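Local coordinates for protein triosephosphate isomerase (Toxoplasma gondii, PDB 5UPR) that probably catalyses, as a homodimer, the interconversion of D-glyceraldehyde 3-phosphate and dihydroxyacetone phosphate in glycolysis and gluconeogenesis, at residues Gly20-Gln26 / Phe52-Val56; Val37-Gln41 / Gln62-Gln66. All coordinates share one frame; numbering follows the deposited sequence.

Contact 1: Gly20-Gln26 / Phe52-Val56; sequences GTTAKTQ and FISQV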
ATOM      1  N   GLY A  20       9.891  -3.721  -9.588  1.00 24.59           N
ATOM      2  CA  GLY A  20       9.838  -2.459 -10.329  1.00 25.73           C
ATOM      3  C   GLY A  20      10.940  -1.499  -9.914  1.00 26.48           C
ATOM      4  O   GLY A  20      11.241  -1.353  -8.728  1.00 26.22           O
ATOM      5  N   THR A  21      11.498  -0.846 -10.918  1.00 28.00           N
ATOM      6  CA  THR A  21      12.312   0.347 -10.787  1.00 29.46           C
ATOM      7  C   THR A  21      11.900   1.335 -11.889  1.00 30.40           C
ATOM      8  O   THR A  21      11.114   0.991 -12.795  1.00 30.16           O
ATOM      9  CB  THR A  21      13.820   0.060 -10.994  1.00 30.54           C
ATOM     10  OG1 THR A  21      14.017  -0.324 -12.328  1.00 31.38           O
ATOM     11  CG2 THR A  21      14.324  -1.078 -10.105  1.00 31.27           C
ATOM     12  N   THR A  22      12.442   2.539 -11.831  1.00 30.82           N
ATOM     13  CA  THR A  22      12.093   3.553 -12.834  1.00 31.72           C
ATOM     14  C   THR A  22      12.450   3.028 -14.252  1.00 32.87           C
ATOM     15  O   THR A  22      11.621   3.084 -15.165  1.00 31.34           O
ATOM     16  CB  THR A  22      12.803   4.889 -12.557  1.00 32.20           C
ATOM     17  OG1 THR A  22      12.400   5.348 -11.270  1.00 31.23           O
ATOM     18  CG2 THR A  22      12.364   5.945 -13.571  1.00 33.01           C
ATOM     19  N   ALA A  23      13.633   2.435 -14.392  1.00 33.27           N
ATOM     20  CA  ALA A  23      14.073   1.944 -15.701  1.00 34.57           C
ATOM     21  C   ALA A  23      13.310   0.718 -16.165  1.00 34.26           C
ATOM     22  O   ALA A  23      12.992   0.598 -17.313  1.00 34.03           O
ATOM     23  CB  ALA A  23      15.601   1.700 -15.704  1.00 35.53           C
ATOM     24  N   LYS A  24      13.023  -0.209 -15.259  1.00 34.92           N
ATOM     25  CA  LYS A  24      12.267  -1.431 -15.645  1.00 35.84           C
ATOM     26  C   LYS A  24      10.821  -1.075 -16.000  1.00 34.12           C
ATOM     27  O   LYS A  24      10.238  -1.666 -16.883  1.00 32.51           O
ATOM     28  CB  LYS A  24      12.329  -2.492 -14.558  1.00 36.57           C
ATOM     29  CG  LYS A  24      13.766  -3.019 -14.382  1.00 39.55           C
ATOM     30  CD  LYS A  24      13.909  -3.769 -13.064  1.00 41.63           C
ATOM     31  CE  LYS A  24      14.967  -4.876 -13.119  1.00 44.20           C
ATOM     32  NZ  LYS A  24      14.527  -5.981 -12.219  1.00 43.68           N
ATOM     33  N   THR A  25      10.258  -0.068 -15.311  1.00 33.01           N
ATOM     34  CA  THR A  25       8.951   0.433 -15.661  1.00 33.05           C
ATOM     35  C   THR A  25       8.947   0.989 -17.102  1.00 34.02           C
ATOM     36  O   THR A  25       8.019   0.736 -17.867  1.00 32.38           O
ATOM     37  CB  THR A  25       8.479   1.485 -14.638  1.00 32.75           C
ATOM     38  OG1 THR A  25       8.371   0.880 -13.358  1.00 31.21           O
ATOM     39  CG2 THR A  25       7.161   2.083 -15.042  1.00 32.96           C
ATOM     40  N   GLN A  26       9.973   1.753 -17.433  1.00 37.30           N
ATOM     41  CA  GLN A  26      10.109   2.373 -18.757  1.00 39.89           C
ATOM     42  C   GLN A  26      10.220   1.265 -19.813  1.00 40.81           C
ATOM     43  O   GLN A  26       9.563   1.315 -20.847  1.00 42.01           O
ATOM     44  CB  GLN A  26      11.333   3.316 -18.825  1.00 42.85           C
ATOM     45  CG  GLN A  26      11.338   4.169 -20.081  1.00 45.13           C
ATOM     46  CD  GLN A  26      12.528   5.135 -20.149  1.00 49.50           C
ATOM     47  OE1 GLN A  26      13.673   4.775 -19.851  1.00 53.66           O
ATOM     48  NE2 GLN A  26      12.270   6.358 -20.556  1.00 50.52           N
ATOM     49  N   PHE A  52       5.103   3.624  -9.124  1.00 24.59           N
ATOM     50  CA  PHE A  52       5.345   3.730 -10.553  1.00 25.10           C
ATOM     51  C   PHE A  52       4.069   3.944 -11.415  1.00 25.31           C
ATOM     52  O   PHE A  52       4.170   4.092 -12.638  1.00 26.54           O
ATOM     53  CB  PHE A  52       6.104   2.460 -11.052  1.00 25.43           C
ATOM     54  CG  PHE A  52       7.406   2.233 -10.341  1.00 26.22           C
ATOM     55  CD1 PHE A  52       8.468   3.089 -10.570  1.00 26.19           C
ATOM     56  CD2 PHE A  52       7.532   1.271  -9.337  1.00 25.74           C
ATOM     57  CE1 PHE A  52       9.667   2.939  -9.865  1.00 27.80           C
ATOM     58  CE2 PHE A  52       8.693   1.119  -8.633  1.00 27.02           C
ATOM     59  CZ  PHE A  52       9.782   1.961  -8.870  1.00 27.38           C
ATOM     60  N   ILE A  53       2.887   3.945 -10.804  1.00 24.16           N
ATOM     61  CA  ILE A  53       1.656   4.082 -11.608  1.00 24.84           C
ATOM     62  C   ILE A  53       1.617   5.375 -12.402  1.00 27.86           C
ATOM     63  O   ILE A  53       1.266   5.332 -13.570  1.00 25.89           O
ATOM     64  CB  ILE A  53       0.392   3.942 -10.747  1.00 24.62           C
ATOM     65  CG1 ILE A  53       0.270   2.466 -10.277  1.00 23.65           C
ATOM     66  CG2 ILE A  53      -0.814   4.319 -11.577  1.00 24.35           C
ATOM     67  CD1 ILE A  53      -0.806   2.200  -9.241  1.00 23.68           C
ATOM     68  N   SER A  54       1.998   6.513 -11.785  1.00 29.83           N
ATOM     69  CA  SER A  54       1.916   7.779 -12.545  1.00 32.46           C
ATOM     70  C   SER A  54       2.836   7.838 -13.749  1.00 32.00           C
ATOM     71  O   SER A  54       2.466   8.395 -14.786  1.00 32.73           O
ATOM     72  CB  SER A  54       2.120   9.014 -11.666  1.00 35.12           C
ATOM     73  OG  SER A  54       3.478   9.135 -11.308  1.00 38.67           O
ATOM     74  N   GLN A  55       4.007   7.222 -13.638  1.00 31.46           N
ATOM     75  CA  GLN A  55       4.962   7.129 -14.742  1.00 32.27           C
ATOM     76  C   GLN A  55       4.366   6.294 -15.908  1.00 32.10           C
ATOM     77  O   GLN A  55       4.491   6.651 -17.088  1.00 33.82           O
ATOM     78  CB  GLN A  55       6.260   6.459 -14.244  1.00 32.06           C
ATOM     79  CG  GLN A  55       7.327   6.206 -15.320  1.00 33.50           C
ATOM     80  CD  GLN A  55       8.523   5.398 -14.828  1.00 33.19           C
ATOM     81  OE1 GLN A  55       8.759   5.269 -13.645  1.00 32.47           O
ATOM     82  NE2 GLN A  55       9.264   4.849 -15.744  1.00 32.51           N
ATOM     83  N   VAL A  56       3.704   5.194 -15.552  1.00 32.21           N
ATOM     84  CA  VAL A  56       3.057   4.374 -16.573  1.00 30.52           C
ATOM     85  C   VAL A  56       1.928   5.173 -17.241  1.00 30.97           C
ATOM     86  O   VAL A  56       1.833   5.199 -18.484  1.00 29.47           O
ATOM     87  CB  VAL A  56       2.505   3.057 -15.979  1.00 29.19           C
ATOM     88  CG1 VAL A  56       1.745   2.264 -16.995  1.00 29.80           C
ATOM     89  CG2 VAL A  56       3.620   2.202 -15.436  1.00 29.31           C
TER
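Gln55 reaches across to the first turn of helix 22-34 and gives the N-H of its amide to the carbonyl of Thr22: NE2 lies 3.0 Å from Thr22 O, and the N-H...O angle of 173° makes the bond almost straight. With CG anti to the backbone N (chi1 176°) and the chain extended beyond CG, the side chain spans the gap between the two helices. Thr22 O lies in the plane of the amide, and the donor is tilted slightly from the carbonyl plane. The same oxygen accepts the helical N-H of Gln26, so two donors grip it.

Thr25 comes from the opposite direction to Gln55 and divides its two branches. OG1 lies beside the backbone N (chi1 -62°), which sends CG2 anti to it, 3.5 Å from Gln55 NE2 and 3.6 Å from Val56 CG2. OG1 itself turns back and donates to Thr21 O at 2.8 Å, from above the carbonyl plane; Thr25 N reaches that oxygen from the other face. This bond leaves OG1 lying 3.4 Å from Phe52 CG.

Thr21 O lies over one face of the Phe52 ring, whose far end abuts the Gly20-Thr22 backbone: CE1 touches Thr22 N at 3.4 Å and CE2 meets Gly20 O at 3.6 Å. Thr22 OG1 stands at the ring edge, in plane, and is hydrogen-bonded to Lys93 of the second subunit, which places the contact at the dimer interface. Thr21 caps the helix, its OG1 accepting from Lys24 N.

One hydrogen bond, Gln55 to Thr22 O, thus joins the two barrel helices, while the Thr25-Thr21 bond and the cap stiffen the first turn of helix 22-34. Apolar contact is limited to the Thr25 and Val56 methyls; the ring rests largely on polar backbone and hydroxyl atoms.

Contact 2: Val37-Gln41 / Gln62-Gln66; sequences VSFEQ and QPRVQ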
ATOM      1  N   VAL A  37       1.472  -6.806 -31.908  1.00 57.78           N
ATOM      2  CA  VAL A  37       0.328  -7.666 -31.824  1.00 59.08           C
ATOM      3  C   VAL A  37      -0.782  -6.659 -31.576  1.00 57.37           C
ATOM      4  O   VAL A  37      -0.552  -5.642 -30.901  1.00 54.23           O
ATOM      5  CB  VAL A  37       0.515  -8.648 -30.628  1.00 60.21           C
ATOM      6  CG1 VAL A  37      -0.791  -9.229 -30.050  1.00 60.32           C
ATOM      7  CG2 VAL A  37       1.523  -9.735 -31.020  1.00 62.82           C
ATOM      8  N   SER A  38      -1.938  -6.891 -32.179  1.00 58.27           N
ATOM      9  CA  SER A  38      -3.070  -5.991 -31.943  1.00 57.67           C
ATOM     10  C   SER A  38      -3.701  -6.375 -30.628  1.00 54.00           C
ATOM     11  O   SER A  38      -3.817  -7.542 -30.345  1.00 54.55           O
ATOM     12  CB  SER A  38      -4.101  -6.032 -33.064  1.00 58.76           C
ATOM     13  OG  SER A  38      -5.130  -5.110 -32.756  1.00 59.24           O
ATOM     14  N   PHE A  39      -4.061  -5.393 -29.819  1.00 51.96           N
ATOM     15  CA  PHE A  39      -4.804  -5.615 -28.591  1.00 52.97           C
ATOM     16  C   PHE A  39      -6.279  -5.287 -28.826  1.00 55.66           C
ATOM     17  O   PHE A  39      -7.038  -5.149 -27.852  1.00 54.85           O
ATOM     18  CB  PHE A  39      -4.283  -4.716 -27.432  1.00 50.28           C
ATOM     19  CG  PHE A  39      -2.809  -4.885 -27.077  1.00 49.37           C
ATOM     20  CD1 PHE A  39      -1.959  -5.829 -27.666  1.00 50.73           C
ATOM     21  CD2 PHE A  39      -2.298  -4.112 -26.090  1.00 49.07           C
ATOM     22  CE1 PHE A  39      -0.640  -5.932 -27.297  1.00 51.28           C
ATOM     23  CE2 PHE A  39      -0.961  -4.171 -25.719  1.00 48.75           C
ATOM     24  CZ  PHE A  39      -0.124  -5.072 -26.332  1.00 49.02           C
ATOM     25  N   GLU A  40      -6.743  -5.181 -30.067  1.00 60.08           N
ATOM     26  CA  GLU A  40      -8.143  -4.757 -30.318  1.00 61.87           C
ATOM     27  C   GLU A  40      -9.215  -5.649 -29.644  1.00 56.67           C
ATOM     28  O   GLU A  40     -10.202  -5.131 -29.130  1.00 54.75           O
ATOM     29  CB  GLU A  40      -8.430  -4.621 -31.817  1.00 69.16           C
ATOM     30  CG  GLU A  40      -7.819  -3.391 -32.464  1.00 76.23           C
ATOM     31  CD  GLU A  40      -8.582  -2.104 -32.176  1.00 82.11           C
ATOM     32  OE1 GLU A  40      -8.956  -1.441 -33.162  1.00 87.44           O
ATOM     33  OE2 GLU A  40      -8.811  -1.742 -30.986  1.00 82.72           O
ATOM     34  N   GLN A  41      -9.005  -6.958 -29.621  1.00 51.41           N
ATOM     35  CA  GLN A  41      -9.993  -7.881 -29.120  1.00 52.12           C
ATOM     36  C   GLN A  41      -9.909  -8.209 -27.603  1.00 46.31           C
ATOM     37  O   GLN A  41     -10.671  -9.017 -27.105  1.00 46.19           O
ATOM     38  CB  GLN A  41      -9.855  -9.205 -29.888  1.00 57.69           C
ATOM     39  CG  GLN A  41      -9.828  -9.115 -31.395  1.00 61.22           C
ATOM     40  CD  GLN A  41     -10.239 -10.466 -31.980  1.00 68.24           C
ATOM     41  OE1 GLN A  41     -11.422 -10.810 -31.919  1.00 71.73           O
ATOM     42  NE2 GLN A  41      -9.269 -11.261 -32.495  1.00 71.74           N
ATOM     43  N   GLN A  62      -1.102   3.314 -25.601  1.00 88.38           N
ATOM     44  CA  GLN A  62      -2.018   2.307 -26.106  1.00 89.98           C
ATOM     45  C   GLN A  62      -3.243   2.613 -25.258  1.00 89.59           C
ATOM     46  O   GLN A  62      -3.150   2.439 -24.054  1.00 86.15           O
ATOM     47  CB  GLN A  62      -1.440   0.935 -25.805  1.00 87.86           C
ATOM     48  CG  GLN A  62      -0.332   0.615 -26.760  1.00 89.54           C
ATOM     49  CD  GLN A  62      -0.671  -0.468 -27.744  1.00 92.90           C
ATOM     50  OE1 GLN A  62      -1.819  -0.850 -27.923  1.00 94.43           O
ATOM     51  NE2 GLN A  62       0.379  -1.029 -28.343  1.00 94.38           N
ATOM     52  N   PRO A  63      -4.335   3.183 -25.859  1.00 93.21           N
ATOM     53  CA  PRO A  63      -5.582   3.345 -25.069  1.00 93.68           C
ATOM     54  C   PRO A  63      -6.116   2.010 -24.542  1.00 92.57           C
ATOM     55  O   PRO A  63      -6.661   1.943 -23.425  1.00 91.21           O
ATOM     56  CB  PRO A  63      -6.570   3.967 -26.056  1.00 99.49           C
ATOM     57  CG  PRO A  63      -5.800   4.312 -27.324  1.00101.17           C
ATOM     58  CD  PRO A  63      -4.350   3.951 -27.116  1.00 96.93           C
ATOM     59  N   ARG A  64      -5.909   0.964 -25.330  1.00 93.05           N
ATOM     60  CA  ARG A  64      -6.359  -0.365 -24.958  1.00 92.54           C
ATOM     61  C   ARG A  64      -5.684  -0.969 -23.742  1.00 86.57           C
ATOM     62  O   ARG A  64      -6.205  -1.963 -23.241  1.00 85.92           O
ATOM     63  CB  ARG A  64      -6.209  -1.361 -26.124  1.00 96.20           C
ATOM     64  CG  ARG A  64      -7.009  -1.056 -27.370  1.00102.60           C
ATOM     65  CD  ARG A  64      -8.498  -1.192 -27.129  1.00106.54           C
ATOM     66  NE  ARG A  64      -9.268  -1.073 -28.374  1.00114.13           N
ATOM     67  CZ  ARG A  64     -10.592  -0.849 -28.453  1.00119.34           C
ATOM     68  NH1 ARG A  64     -11.353  -0.700 -27.365  1.00119.10           N
ATOM     69  NH2 ARG A  64     -11.172  -0.757 -29.626  1.00126.00           N
ATOM     70  N   VAL A  65      -4.540  -0.430 -23.305  1.00 82.44           N
ATOM     71  CA  VAL A  65      -3.933  -0.835 -22.008  1.00 77.89           C
ATOM     72  C   VAL A  65      -4.309   0.154 -20.908  1.00 76.38           C
ATOM     73  O   VAL A  65      -4.126   1.344 -21.060  1.00 77.29           O
ATOM     74  CB  VAL A  65      -2.405  -0.987 -22.061  1.00 75.45           C
ATOM     75  CG1 VAL A  65      -1.881  -1.517 -20.738  1.00 71.50           C
ATOM     76  CG2 VAL A  65      -2.018  -1.931 -23.215  1.00 78.01           C
ATOM     77  N   GLN A  66      -4.853  -0.351 -19.821  1.00 74.96           N
ATOM     78  CA  GLN A  66      -5.248   0.443 -18.682  1.00 74.74           C
ATOM     79  C   GLN A  66      -4.379   0.065 -17.496  1.00 71.39           C
ATOM     80  O   GLN A  66      -3.776  -0.992 -17.464  1.00 68.35           O
ATOM     81  CB  GLN A  66      -6.717   0.194 -18.400  1.00 77.45           C
ATOM     82  CG  GLN A  66      -7.667   0.662 -19.499  1.00 82.08           C
ATOM     83  CD  GLN A  66      -9.082   0.687 -19.030  1.00 85.98           C
ATOM     84  OE1 GLN A  66      -9.674  -0.336 -18.822  1.00 86.67           O
ATOM     85  NE2 GLN A  66      -9.610   1.878 -18.792  1.00 88.89           N
TER
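Phe39 turns the edge of its ring to Val65, whose CG2 lies in the ring plane, 3.5 Å from Phe39 CE2 and 3.6 Å from CD2. Gln62 crosses it at about a right angle and brings OE1 to 3.8 Å from Phe39 CD2, its amide plane only 19° from that of the ring. Nearer the backbone, Phe39 CB and Arg64 CB pack at 4.1 Å.

In the TIM-barrel fold this joins the loop between helix 22-34 and strand 42-47 to the type I turn, Gln62 to Val65, that enters the neighbouring parallel strand 65-69. Phe39 also packs on Ile258 and Val44, so the ring is packed between Val44 of strand 42-47, Val65 of strand 65-69 and Ile258 of helix 253-260.

Outside this apolar patch, Glu40 and Arg64 form a salt bridge. Arg64 presents its guanidinium side-on, and both nitrogens go to one oxygen: NE is 2.7 Å and NH2 2.9 Å from Glu40 OE2. The N-H...O angle is 146° at NE, and the NH2 bond is bent as well. OE2 lies near the guanidinium plane, but the carboxylate is turned 50° against it. The CB of Glu40 points away from Arg64, and a bend at chi2 brings the carboxylate back. Behind Glu40, Ser38 OG accepts from Glu40 N at 3.1 Å, closing an ST turn.

How the contacts relate
Contacts 1 and 2 lie along the same pair of helices, toward opposite ends, their centres 19 Å apart and their nearest atoms about 6 Å apart without touching. Their segments alternate along the chain: each contact pairs an element around helix 22-34 with one around helix 53-59, contact 1 at the start of both helices and contact 2 beyond their ends, at the entries to strands 42-47 and 65-69. Both are partly buried. Contact 1 sits at the dimer interface and relies on an uncharged amide-to-carbonyl bond, whereas contact 2, which no other chain of the assembly touches, sets a buried phenylalanine and valine beside an exposed salt bridge.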